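Local structure of probable transcriptional regulatory protein, Rv1404 (Mycobacterium tuberculosis, 2NYX) at residues B[46-51]-B[79-83]; B[58-62]-B[100-104]; B[86-92]-B[103-109]. The protein probably binds DNA as a transcription factor of the MarR family, with a winged helix-turn-helix domain in each of its two subunits. All coordinates share one frame; numbering follows the deposited sequence.

Contact 1 (B[46-51]-B[79-83]); sequences PQFRTL and MVDRL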
ATOM      1  N   PRO B  46      -5.205   3.552   4.156  1.00 30.21           N
ATOM      2  CA  PRO B  46      -5.208   3.720   5.625  1.00 29.96           C
ATOM      3  C   PRO B  46      -6.395   3.026   6.314  1.00 30.11           C
ATOM      4  O   PRO B  46      -6.230   2.375   7.351  1.00 30.44           O
ATOM      5  CB  PRO B  46      -5.285   5.238   5.799  1.00 29.97           C
ATOM      6  CG  PRO B  46      -4.659   5.789   4.537  1.00 29.38           C
ATOM      7  CD  PRO B  46      -5.122   4.854   3.461  1.00 29.87           C
ATOM      8  N   GLN B  47      -7.581   3.156   5.738  1.00 29.96           N
ATOM      9  CA  GLN B  47      -8.751   2.458   6.246  1.00 29.73           C
ATOM     10  C   GLN B  47      -8.518   0.951   6.289  1.00 29.19           C
ATOM     11  O   GLN B  47      -8.766   0.313   7.310  1.00 29.73           O
ATOM     12  CB  GLN B  47      -9.981   2.803   5.405  1.00 29.82           C
ATOM     13  CG  GLN B  47     -10.548   4.172   5.744  1.00 30.75           C
ATOM     14  CD  GLN B  47     -11.553   4.674   4.733  1.00 32.58           C
ATOM     15  OE1 GLN B  47     -11.987   3.938   3.840  1.00 33.67           O
ATOM     16  NE2 GLN B  47     -11.934   5.943   4.867  1.00 33.07           N
ATOM     17  N   PHE B  48      -8.014   0.378   5.204  1.00 28.67           N
ATOM     18  CA  PHE B  48      -7.794  -1.063   5.188  1.00 27.92           C
ATOM     19  C   PHE B  48      -6.760  -1.525   6.217  1.00 27.99           C
ATOM     20  O   PHE B  48      -6.941  -2.562   6.853  1.00 28.30           O
ATOM     21  CB  PHE B  48      -7.452  -1.592   3.796  1.00 27.45           C
ATOM     22  CG  PHE B  48      -7.374  -3.084   3.752  1.00 27.13           C
ATOM     23  CD1 PHE B  48      -8.534  -3.851   3.811  1.00 26.19           C
ATOM     24  CD2 PHE B  48      -6.145  -3.730   3.734  1.00 25.99           C
ATOM     25  CE1 PHE B  48      -8.468  -5.233   3.810  1.00 26.71           C
ATOM     26  CE2 PHE B  48      -6.069  -5.117   3.731  1.00 26.28           C
ATOM     27  CZ  PHE B  48      -7.228  -5.869   3.769  1.00 26.38           C
ATOM     28  N   ARG B  49      -5.689  -0.753   6.385  1.00 27.73           N
ATOM     29  CA  ARG B  49      -4.681  -1.041   7.399  1.00 27.62           C
ATOM     30  C   ARG B  49      -5.290  -1.076   8.817  1.00 27.63           C
ATOM     31  O   ARG B  49      -5.001  -1.983   9.605  1.00 28.02           O
ATOM     32  CB  ARG B  49      -3.511  -0.048   7.294  1.00 27.58           C
ATOM     33  CG  ARG B  49      -2.385  -0.279   8.290  1.00 27.49           C
ATOM     34  CD  ARG B  49      -1.803  -1.682   8.154  1.00 27.24           C
ATOM     35  NE  ARG B  49      -0.955  -2.059   9.280  1.00 25.14           N
ATOM     36  CZ  ARG B  49      -0.344  -3.237   9.387  1.00 25.97           C
ATOM     37  NH1 ARG B  49      -0.468  -4.143   8.430  1.00 27.59           N
ATOM     38  NH2 ARG B  49       0.402  -3.512  10.442  1.00 24.53           N
ATOM     39  N   THR B  50      -6.141  -0.098   9.123  1.00 27.30           N
ATOM     40  CA  THR B  50      -6.925  -0.075  10.368  1.00 26.73           C
ATOM     41  C   THR B  50      -7.595  -1.420  10.624  1.00 26.34           C
ATOM     42  O   THR B  50      -7.565  -1.938  11.741  1.00 26.24           O
ATOM     43  CB  THR B  50      -8.008   1.029  10.322  1.00 26.37           C
ATOM     44  OG1 THR B  50      -7.378   2.292  10.147  1.00 27.22           O
ATOM     45  CG2 THR B  50      -8.823   1.075  11.597  1.00 26.67           C
ATOM     46  N   LEU B  51      -8.203  -1.984   9.587  1.00 26.26           N
ATOM     47  CA  LEU B  51      -8.909  -3.258   9.735  1.00 26.07           C
ATOM     48  C   LEU B  51      -7.950  -4.402  10.053  1.00 26.29           C
ATOM     49  O   LEU B  51      -8.249  -5.235  10.890  1.00 26.99           O
ATOM     50  CB  LEU B  51      -9.750  -3.580   8.497  1.00 25.73           C
ATOM     51  CG  LEU B  51     -10.825  -2.591   8.046  1.00 24.01           C
ATOM     52  CD1 LEU B  51     -11.556  -3.151   6.864  1.00 22.47           C
ATOM     53  CD2 LEU B  51     -11.785  -2.298   9.160  1.00 24.03           C
HETATM   54  N   MSE B  79     -11.401   8.445  10.577  1.00 37.48           N
HETATM   55  CA  MSE B  79     -11.520   7.242   9.746  1.00 41.01           C
HETATM   56  C   MSE B  79     -12.159   6.049  10.459  1.00 38.68           C
HETATM   57  O   MSE B  79     -12.737   5.187   9.812  1.00 38.99           O
HETATM   58  CB  MSE B  79     -10.205   6.869   9.039  1.00 40.16           C
HETATM   59  CG  MSE B  79      -9.092   6.347   9.916  1.00 44.00           C
HETATM   60 SE   MSE B  79      -7.370   6.114   8.913  1.00 52.11          SE
HETATM   61  CE  MSE B  79      -7.069   7.992   8.265  1.00 48.58           C
ATOM     62  N   VAL B  80     -12.067   6.006  11.784  1.00 37.90           N
ATOM     63  CA  VAL B  80     -12.800   5.009  12.567  1.00 36.68           C
ATOM     64  C   VAL B  80     -14.298   5.330  12.510  1.00 36.31           C
ATOM     65  O   VAL B  80     -15.114   4.432  12.297  1.00 36.67           O
ATOM     66  CB  VAL B  80     -12.288   4.900  14.033  1.00 36.57           C
ATOM     67  CG1 VAL B  80     -13.169   3.976  14.866  1.00 36.50           C
ATOM     68  CG2 VAL B  80     -10.879   4.382  14.056  1.00 36.12           C
ATOM     69  N   ASP B  81     -14.653   6.605  12.669  1.00 35.28           N
ATOM     70  CA  ASP B  81     -16.043   7.042  12.512  1.00 34.74           C
ATOM     71  C   ASP B  81     -16.651   6.572  11.188  1.00 34.10           C
ATOM     72  O   ASP B  81     -17.781   6.072  11.159  1.00 34.40           O
ATOM     73  CB  ASP B  81     -16.159   8.567  12.603  1.00 34.91           C
ATOM     74  CG  ASP B  81     -15.925   9.098  14.003  1.00 35.73           C
ATOM     75  OD1 ASP B  81     -16.170   8.362  14.987  1.00 36.79           O
ATOM     76  OD2 ASP B  81     -15.503  10.273  14.118  1.00 36.62           O
ATOM     77  N   ARG B  82     -15.898   6.740  10.104  1.00 32.98           N
ATOM     78  CA  ARG B  82     -16.332   6.350   8.769  1.00 32.21           C
ATOM     79  C   ARG B  82     -16.524   4.846   8.671  1.00 31.06           C
ATOM     80  O   ARG B  82     -17.518   4.369   8.126  1.00 30.75           O
ATOM     81  CB  ARG B  82     -15.322   6.815   7.713  1.00 32.37           C
ATOM     82  CG  ARG B  82     -15.355   8.301   7.457  1.00 34.38           C
ATOM     83  CD  ARG B  82     -14.528   8.701   6.238  1.00 39.27           C
ATOM     84  NE  ARG B  82     -14.219  10.134   6.272  1.00 42.20           N
ATOM     85  CZ  ARG B  82     -13.068  10.653   6.702  1.00 43.52           C
ATOM     86  NH1 ARG B  82     -12.082   9.858   7.123  1.00 44.57           N
ATOM     87  NH2 ARG B  82     -12.896  11.972   6.707  1.00 43.21           N
ATOM     88  N   LEU B  83     -15.564   4.104   9.204  1.00 29.90           N
ATOM     89  CA  LEU B  83     -15.619   2.648   9.162  1.00 28.78           C
ATOM     90  C   LEU B  83     -16.723   2.106  10.062  1.00 27.82           C
ATOM     91  O   LEU B  83     -17.290   1.039   9.799  1.00 27.22           O
ATOM     92  CB  LEU B  83     -14.255   2.040   9.509  1.00 28.63           C
ATOM     93  CG  LEU B  83     -13.166   2.265   8.467  1.00 28.68           C
ATOM     94  CD1 LEU B  83     -11.863   1.611   8.881  1.00 29.75           C
ATOM     95  CD2 LEU B  83     -13.599   1.767   7.104  1.00 29.55           C
TER

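Contact 2 (B[58-62]-B[100-104]); sequences GPINL and ELLAA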
ATOM      1  N   GLY B  58      -6.875  -7.170  18.196  1.00 27.39           N
ATOM      2  CA  GLY B  58      -8.110  -7.324  18.934  1.00 27.01           C
ATOM      3  C   GLY B  58      -8.692  -5.950  19.132  1.00 26.64           C
ATOM      4  O   GLY B  58      -8.338  -5.029  18.394  1.00 26.95           O
ATOM      5  N   PRO B  59      -9.613  -5.803  20.103  1.00 26.14           N
ATOM      6  CA  PRO B  59     -10.112  -4.483  20.446  1.00 25.70           C
ATOM      7  C   PRO B  59      -9.041  -3.660  21.142  1.00 25.20           C
ATOM      8  O   PRO B  59      -8.390  -4.148  22.066  1.00 24.91           O
ATOM      9  CB  PRO B  59     -11.289  -4.781  21.387  1.00 25.49           C
ATOM     10  CG  PRO B  59     -11.618  -6.214  21.127  1.00 26.02           C
ATOM     11  CD  PRO B  59     -10.289  -6.839  20.889  1.00 25.98           C
ATOM     12  N   ILE B  60      -8.851  -2.437  20.652  1.00 24.82           N
ATOM     13  CA  ILE B  60      -7.912  -1.459  21.203  1.00 24.70           C
ATOM     14  C   ILE B  60      -8.513  -0.064  21.106  1.00 24.73           C
ATOM     15  O   ILE B  60      -9.421   0.175  20.299  1.00 24.65           O
ATOM     16  CB  ILE B  60      -6.572  -1.430  20.456  1.00 24.60           C
ATOM     17  CG1 ILE B  60      -6.792  -1.256  18.945  1.00 25.15           C
ATOM     18  CG2 ILE B  60      -5.739  -2.637  20.803  1.00 24.87           C
ATOM     19  CD1 ILE B  60      -5.516  -1.025  18.140  1.00 24.98           C
ATOM     20  N   ASN B  61      -7.999   0.853  21.923  1.00 24.46           N
ATOM     21  CA  ASN B  61      -8.498   2.217  21.949  1.00 24.16           C
ATOM     22  C   ASN B  61      -7.881   3.055  20.833  1.00 24.09           C
ATOM     23  O   ASN B  61      -6.969   2.598  20.148  1.00 24.21           O
ATOM     24  CB  ASN B  61      -8.306   2.847  23.339  1.00 24.29           C
ATOM     25  CG  ASN B  61      -6.863   3.186  23.654  1.00 24.15           C
ATOM     26  OD1 ASN B  61      -5.940   2.867  22.903  1.00 24.40           O
ATOM     27  ND2 ASN B  61      -6.668   3.859  24.772  1.00 24.61           N
ATOM     28  N   LEU B  62      -8.396   4.265  20.639  1.00 24.09           N
ATOM     29  CA  LEU B  62      -7.920   5.149  19.580  1.00 24.33           C
ATOM     30  C   LEU B  62      -6.440   5.520  19.666  1.00 23.90           C
ATOM     31  O   LEU B  62      -5.765   5.558  18.644  1.00 23.96           O
ATOM     32  CB  LEU B  62      -8.787   6.406  19.484  1.00 24.34           C
ATOM     33  CG  LEU B  62      -9.862   6.458  18.387  1.00 25.38           C
ATOM     34  CD1 LEU B  62     -10.565   5.092  18.147  1.00 25.90           C
ATOM     35  CD2 LEU B  62     -10.891   7.567  18.705  1.00 25.01           C
ATOM     36  N   GLU B 100     -12.691   6.057  27.710  1.00 38.18           N
ATOM     37  CA  GLU B 100     -12.475   5.849  26.270  1.00 37.57           C
ATOM     38  C   GLU B 100     -13.144   4.556  25.785  1.00 36.42           C
ATOM     39  O   GLU B 100     -13.157   3.547  26.485  1.00 36.13           O
ATOM     40  CB  GLU B 100     -10.989   5.929  25.851  1.00 37.72           C
ATOM     41  CG  GLU B 100     -10.157   4.658  26.057  1.00 39.05           C
ATOM     42  CD  GLU B 100      -9.232   4.717  27.274  1.00 41.43           C
ATOM     43  OE1 GLU B 100      -9.409   5.608  28.144  1.00 42.22           O
ATOM     44  OE2 GLU B 100      -8.316   3.866  27.355  1.00 41.95           O
ATOM     45  N   LEU B 101     -13.725   4.619  24.593  1.00 35.23           N
ATOM     46  CA  LEU B 101     -14.291   3.450  23.946  1.00 34.07           C
ATOM     47  C   LEU B 101     -13.227   2.700  23.144  1.00 33.27           C
ATOM     48  O   LEU B 101     -12.258   3.295  22.662  1.00 33.05           O
ATOM     49  CB  LEU B 101     -15.475   3.852  23.059  1.00 34.00           C
ATOM     50  CG  LEU B 101     -16.894   3.734  23.642  1.00 34.10           C
ATOM     51  CD1 LEU B 101     -16.976   4.063  25.130  1.00 34.63           C
ATOM     52  CD2 LEU B 101     -17.860   4.596  22.848  1.00 34.36           C
ATOM     53  N   LEU B 102     -13.406   1.387  23.032  1.00 32.27           N
ATOM     54  CA  LEU B 102     -12.526   0.540  22.238  1.00 31.46           C
ATOM     55  C   LEU B 102     -13.065   0.374  20.821  1.00 30.76           C
ATOM     56  O   LEU B 102     -14.257   0.484  20.599  1.00 31.06           O
ATOM     57  CB  LEU B 102     -12.360  -0.824  22.912  1.00 31.30           C
ATOM     58  CG  LEU B 102     -11.102  -1.095  23.738  1.00 31.10           C
ATOM     59  CD1 LEU B 102     -10.694   0.088  24.584  1.00 31.32           C
ATOM     60  CD2 LEU B 102     -11.299  -2.324  24.607  1.00 31.44           C
ATOM     61  N   ALA B 103     -12.176   0.131  19.867  1.00 30.18           N
ATOM     62  CA  ALA B 103     -12.566  -0.171  18.486  1.00 29.39           C
ATOM     63  C   ALA B 103     -12.324  -1.646  18.170  1.00 28.80           C
ATOM     64  O   ALA B 103     -11.283  -2.198  18.507  1.00 28.75           O
ATOM     65  CB  ALA B 103     -11.789   0.707  17.513  1.00 29.33           C
ATOM     66  N   ALA B 104     -13.277  -2.281  17.507  1.00 28.40           N
ATOM     67  CA  ALA B 104     -13.138  -3.693  17.156  1.00 28.41           C
ATOM     68  C   ALA B 104     -13.818  -4.017  15.841  1.00 28.22           C
ATOM     69  O   ALA B 104     -14.711  -3.294  15.398  1.00 28.19           O
ATOM     70  CB  ALA B 104     -13.675  -4.598  18.272  1.00 28.38           C
TER
HETATM   71  O   HOH W   1     -10.289   5.362  22.593  1.00 25.93           O

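Contact 3 (B[86-92]-B[103-109]); sequences AELIDRL and AALTKRG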
ATOM      1  N   ALA B  86     -19.768   2.518   8.004  1.00 25.05           N
ATOM      2  CA  ALA B  86     -19.839   1.497   6.963  1.00 25.14           C
ATOM      3  C   ALA B  86     -19.953   0.067   7.519  1.00 25.56           C
ATOM      4  O   ALA B  86     -19.751  -0.898   6.794  1.00 25.47           O
ATOM      5  CB  ALA B  86     -18.648   1.624   6.024  1.00 25.15           C
ATOM      6  N   GLU B  87     -20.301  -0.047   8.802  1.00 26.33           N
ATOM      7  CA  GLU B  87     -20.509  -1.333   9.505  1.00 27.05           C
ATOM      8  C   GLU B  87     -19.308  -2.272   9.509  1.00 26.64           C
ATOM      9  O   GLU B  87     -19.475  -3.479   9.615  1.00 26.54           O
ATOM     10  CB  GLU B  87     -21.738  -2.093   8.978  1.00 27.59           C
ATOM     11  CG  GLU B  87     -23.079  -1.613   9.483  1.00 30.20           C
ATOM     12  CD  GLU B  87     -23.699  -0.575   8.567  1.00 34.04           C
ATOM     13  OE1 GLU B  87     -24.812  -0.824   8.037  1.00 34.87           O
ATOM     14  OE2 GLU B  87     -23.066   0.487   8.371  1.00 34.78           O
ATOM     15  N   LEU B  88     -18.106  -1.727   9.405  1.00 26.62           N
ATOM     16  CA  LEU B  88     -16.896  -2.549   9.439  1.00 26.53           C
ATOM     17  C   LEU B  88     -16.252  -2.572  10.832  1.00 26.71           C
ATOM     18  O   LEU B  88     -15.439  -3.449  11.139  1.00 26.30           O
ATOM     19  CB  LEU B  88     -15.907  -2.090   8.354  1.00 26.39           C
ATOM     20  CG  LEU B  88     -16.461  -2.078   6.918  1.00 25.83           C
ATOM     21  CD1 LEU B  88     -15.674  -1.155   6.014  1.00 27.23           C
ATOM     22  CD2 LEU B  88     -16.501  -3.456   6.328  1.00 25.39           C
ATOM     23  N   ILE B  89     -16.646  -1.616  11.672  1.00 27.58           N
ATOM     24  CA  ILE B  89     -16.118  -1.466  13.037  1.00 28.13           C
ATOM     25  C   ILE B  89     -17.233  -1.151  14.044  1.00 28.63           C
ATOM     26  O   ILE B  89     -18.115  -0.334  13.776  1.00 28.57           O
ATOM     27  CB  ILE B  89     -14.999  -0.386  13.092  1.00 27.98           C
ATOM     28  CG1 ILE B  89     -13.748  -0.889  12.375  1.00 28.22           C
ATOM     29  CG2 ILE B  89     -14.651  -0.003  14.522  1.00 27.83           C
ATOM     30  CD1 ILE B  89     -12.661   0.144  12.226  1.00 30.17           C
ATOM     31  N   ASP B  90     -17.185  -1.834  15.188  1.00 29.36           N
ATOM     32  CA  ASP B  90     -18.012  -1.536  16.348  1.00 30.05           C
ATOM     33  C   ASP B  90     -17.199  -0.803  17.416  1.00 30.35           C
ATOM     34  O   ASP B  90     -16.007  -1.064  17.585  1.00 30.19           O
ATOM     35  CB  ASP B  90     -18.536  -2.831  16.953  1.00 30.50           C
ATOM     36  CG  ASP B  90     -19.874  -3.270  16.368  1.00 32.82           C
ATOM     37  OD1 ASP B  90     -20.670  -2.404  15.921  1.00 35.05           O
ATOM     38  OD2 ASP B  90     -20.145  -4.497  16.386  1.00 35.42           O
ATOM     39  N   ARG B  91     -17.839   0.117  18.133  1.00 30.92           N
ATOM     40  CA  ARG B  91     -17.225   0.710  19.322  1.00 31.65           C
ATOM     41  C   ARG B  91     -17.668  -0.065  20.571  1.00 31.96           C
ATOM     42  O   ARG B  91     -18.858  -0.279  20.775  1.00 31.87           O
ATOM     43  CB  ARG B  91     -17.581   2.196  19.442  1.00 31.87           C
ATOM     44  CG  ARG B  91     -17.412   3.013  18.160  1.00 33.37           C
ATOM     45  CD  ARG B  91     -15.944   3.158  17.720  1.00 35.82           C
ATOM     46  NE  ARG B  91     -15.330   4.371  18.271  1.00 38.55           N
ATOM     47  CZ  ARG B  91     -14.342   4.375  19.161  1.00 39.58           C
ATOM     48  NH1 ARG B  91     -13.830   3.230  19.596  1.00 40.81           N
ATOM     49  NH2 ARG B  91     -13.861   5.523  19.613  1.00 39.62           N
ATOM     50  N   LEU B  92     -16.716  -0.495  21.391  1.00 32.64           N
ATOM     51  CA  LEU B  92     -17.025  -1.312  22.563  1.00 33.87           C
ATOM     52  C   LEU B  92     -16.609  -0.637  23.874  1.00 34.83           C
ATOM     53  O   LEU B  92     -15.646   0.122  23.886  1.00 34.92           O
ATOM     54  CB  LEU B  92     -16.332  -2.677  22.475  1.00 33.80           C
ATOM     55  CG  LEU B  92     -16.293  -3.502  21.190  1.00 33.89           C
ATOM     56  CD1 LEU B  92     -15.335  -4.656  21.395  1.00 34.16           C
ATOM     57  CD2 LEU B  92     -17.659  -4.006  20.775  1.00 33.33           C
ATOM     58  N   ALA B 103     -12.176   0.131  19.867  1.00 30.18           N
ATOM     59  CA  ALA B 103     -12.566  -0.171  18.486  1.00 29.39           C
ATOM     60  C   ALA B 103     -12.324  -1.646  18.170  1.00 28.80           C
ATOM     61  O   ALA B 103     -11.283  -2.198  18.507  1.00 28.75           O
ATOM     62  CB  ALA B 103     -11.789   0.707  17.513  1.00 29.33           C
ATOM     63  N   ALA B 104     -13.277  -2.281  17.507  1.00 28.40           N
ATOM     64  CA  ALA B 104     -13.138  -3.693  17.156  1.00 28.41           C
ATOM     65  C   ALA B 104     -13.818  -4.017  15.841  1.00 28.22           C
ATOM     66  O   ALA B 104     -14.711  -3.294  15.398  1.00 28.19           O
ATOM     67  CB  ALA B 104     -13.675  -4.598  18.272  1.00 28.38           C
ATOM     68  N   LEU B 105     -13.388  -5.113  15.224  1.00 28.07           N
ATOM     69  CA  LEU B 105     -13.963  -5.545  13.963  1.00 28.04           C
ATOM     70  C   LEU B 105     -15.362  -6.114  14.103  1.00 27.97           C
ATOM     71  O   LEU B 105     -15.718  -6.754  15.085  1.00 28.20           O
ATOM     72  CB  LEU B 105     -13.075  -6.575  13.264  1.00 28.12           C
ATOM     73  CG  LEU B 105     -11.842  -6.077  12.515  1.00 28.32           C
ATOM     74  CD1 LEU B 105     -11.080  -7.254  11.943  1.00 26.77           C
ATOM     75  CD2 LEU B 105     -12.222  -5.081  11.412  1.00 28.73           C
ATOM     76  N   THR B 106     -16.129  -5.861  13.063  1.00 28.07           N
ATOM     77  CA  THR B 106     -17.429  -6.418  12.833  1.00 27.83           C
ATOM     78  C   THR B 106     -17.259  -7.666  11.959  1.00 27.76           C
ATOM     79  O   THR B 106     -16.212  -7.852  11.345  1.00 27.78           O
ATOM     80  CB  THR B 106     -18.244  -5.327  12.148  1.00 27.76           C
ATOM     81  OG1 THR B 106     -19.267  -4.870  13.041  1.00 28.73           O
ATOM     82  CG2 THR B 106     -18.849  -5.800  10.877  1.00 28.18           C
ATOM     83  N   LYS B 107     -18.267  -8.532  11.914  1.00 28.05           N
ATOM     84  CA  LYS B 107     -18.198  -9.740  11.076  1.00 28.18           C
ATOM     85  C   LYS B 107     -17.835  -9.391   9.626  1.00 27.62           C
ATOM     86  O   LYS B 107     -16.945  -9.997   9.030  1.00 27.26           O
ATOM     87  CB  LYS B 107     -19.518 -10.511  11.110  1.00 28.11           C
ATOM     88  CG  LYS B 107     -19.369 -12.038  11.039  1.00 31.06           C
ATOM     89  CD  LYS B 107     -18.437 -12.522   9.907  1.00 34.66           C
ATOM     90  CE  LYS B 107     -17.715 -13.841  10.263  1.00 37.43           C
ATOM     91  NZ  LYS B 107     -16.761 -13.749  11.427  1.00 37.42           N
ATOM     92  N   ARG B 108     -18.547  -8.410   9.083  1.00 27.49           N
ATOM     93  CA  ARG B 108     -18.337  -7.891   7.746  1.00 27.24           C
ATOM     94  C   ARG B 108     -16.937  -7.325   7.609  1.00 27.04           C
ATOM     95  O   ARG B 108     -16.297  -7.524   6.587  1.00 27.42           O
ATOM     96  CB  ARG B 108     -19.402  -6.840   7.448  1.00 27.48           C
ATOM     97  CG  ARG B 108     -19.085  -5.879   6.339  1.00 29.23           C
ATOM     98  CD  ARG B 108     -20.318  -5.611   5.512  1.00 33.78           C
ATOM     99  NE  ARG B 108     -20.522  -4.185   5.285  1.00 36.70           N
ATOM    100  CZ  ARG B 108     -21.689  -3.564   5.429  1.00 39.11           C
ATOM    101  NH1 ARG B 108     -22.778  -4.246   5.785  1.00 39.47           N
ATOM    102  NH2 ARG B 108     -21.773  -2.255   5.198  1.00 40.28           N
ATOM    103  N   GLY B 109     -16.464  -6.634   8.643  1.00 26.70           N
ATOM    104  CA  GLY B 109     -15.075  -6.205   8.722  1.00 26.53           C
ATOM    105  C   GLY B 109     -14.098  -7.354   8.531  1.00 26.44           C
ATOM    106  O   GLY B 109     -13.161  -7.247   7.743  1.00 26.38           O
TER

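Contact 1 (B[46-51]-B[79-83])
In the winged helix-turn-helix of a MarR-type regulator, helix 73-85 is held against helix 45-57 chiefly through Leu83, whose two methyls settle on Gln47, Thr50 and Leu51. The axes of segments 46-51 and 79-83 cross at -77° and approach to 10.4 Å. Leu83 and Met79, one turn apart, both point at the other helix, which answers mainly with Gln47. With CG of Leu83 anti to its carbonyl carbon (chi1 -69°), CD1 reaches the backbone of the other helix, 3.7 Å from Gln47 O and 3.9 Å from Leu51 CD2. The methyl CG2 of Thr50 flanks the same CD1 atom, while Leu83 CD2 rests beside the aliphatic CB and CG of Gln47.

Helix 73-85 follows helix 62-69 in the helix-turn-helix order and probably corresponds to the recognition helix of the family, consistent with the expected DNA binding; helix 45-57 forms part of the floor on which it lies. Met79, a selenomethionine, takes the other end of the interface. Its chain bends at the last torsion (chi3 59°), and the selenium SE lies 3.8 Å from CB of Pro46 and 4.0 Å from OG1 of Thr50. That hydroxyl is already engaged: Thr50 OG1 donates to Pro46 O at 3.0 Å, while Thr50 N reaches the same oxygen from the opposite face of the carbonyl plane. A buried polar atom is thereby satisfied within its own helix, and the methyl branch is left to meet Leu83. At the periphery the Gln47 and Arg82 side chains cross at about a right angle, NE2 of Gln47 lying 4.0 Å from CD of Arg82; Gln47 OE1 is bound by the backbone N of Thr44. Beyond this edge, Arg82 packs on Asn42 of the second subunit.

Contact 2 (B[58-62]-B[100-104])
The amide of Asn61 and the carboxylate of Glu100 meet with their planes 44° apart, ND2 of Asn61 donating to OE2 of Glu100 at 3.1 Å. The donor stands above the carboxylate plane, and the oxygen is tilted slightly out of the amide plane, so this is a bent bond (144° at the hydrogen). What turns the amide this way is the first torsion of Asn61 (chi1 73°), which places CG between the backbone N and the carbonyl carbon. OD1 accepts from the Thr64 hydroxyl; Asn61 is the N-cap of helix 62-69, and its side chain also caps a backbone N of the first turn.

Between the backbones, Ile60 and Ala103 form an antiparallel hydrogen-bonded pair: Ala103 N to Ile60 O at 2.8 Å is nearly straight, the return bond from Ile60 N to Ala103 O longer at 3.3 Å. Here the short, weakly bonded strand 60-61, leading into the helix-turn-helix, adds an outer strand to the hairpin of the wing, a common feature of winged-helix domains. The side chains of Ile60 and Ala103 share one face, where Ile60 packs on Leu65 and Leu68. Pro59 CG lies 3.9 Å from Ala104 CB, and CB of Asn61 is 3.9 Å from Leu102 CD1. A water links the separating ends, accepting from Leu62 N and donating to Leu101 O.

Contact 3 (B[86-92]-B[103-109])
Strands 89-92 and 103-105 run antiparallel, with Asp90 and Ala104 as the hydrogen-bonded pair and Ile89-Leu105 and Arg91-Ala103 as the non-hydrogen-bonded pairs to each side. Asp90 N gives to Ala104 O at 2.9 Å and Ala104 N to Asp90 O at 3.0 Å. A CA-H...O contact from Ile89 adds a second, weaker approach to Ala104 O. Past the strands, Thr106 N reaches Leu88 O at 3.2 Å, but from well above the carbonyl plane (54°), as the chain turns into helix 107-128. Gly109, which carries no side chain, lets that same Leu88 oxygen lie 3.7 Å from its CA.

On the face of Ala104, its CB meets Leu92 CD1 at 3.5 Å. On the face of Ala103, Arg91 folds back through bends at chi2 and chi3, bringing the edge of its guanidinium to Ala103, with NH1 3.5 Å from Ala103 N; NH1 also makes weak bonds to the carbonyls of Leu101 and Leu102. Where helix 107-128 begins, CD2 of Leu88 presses on the aliphatic CG of Arg108 at 3.5 Å, and CB of Glu87 lies over one face of the Arg108 guanidinium, toward its rim. Glu87 itself, with positive phi, is the C-prime residue of the Schellman motif that ends helix 73-85. Such a two-stranded hairpin, entered from the presumed recognition helix and left into the next long helix, is the wing of the MarR-type winged helix.

The three contacts lie within one winged helix-turn-helix, centres 10 to 12 Å apart; along the chain contacts 1 and 2 interlock and contact 3 follows contact 1. Contact 1 sets the presumed recognition helix on helix 45-57, and its apolar side continues into contact 3: Leu83 CB lies 3.7 Å from Ile89 CD1. Leu51 CD2 packs 3.6 Å from Leu105 CD2. Contacts 2 and 3 share Ala103 and Ala104, strand 102-105 pairing with strand 60-61 along one edge and strand 89-92 along the other. A probable hydrogen bond of 2.7 Å from Leu102 N to Leu92 O carries the hairpin pairing further. Contacts 1 and 2 meet lightly, where Val80 CG2 is 4.2 Å from Leu62 CD1.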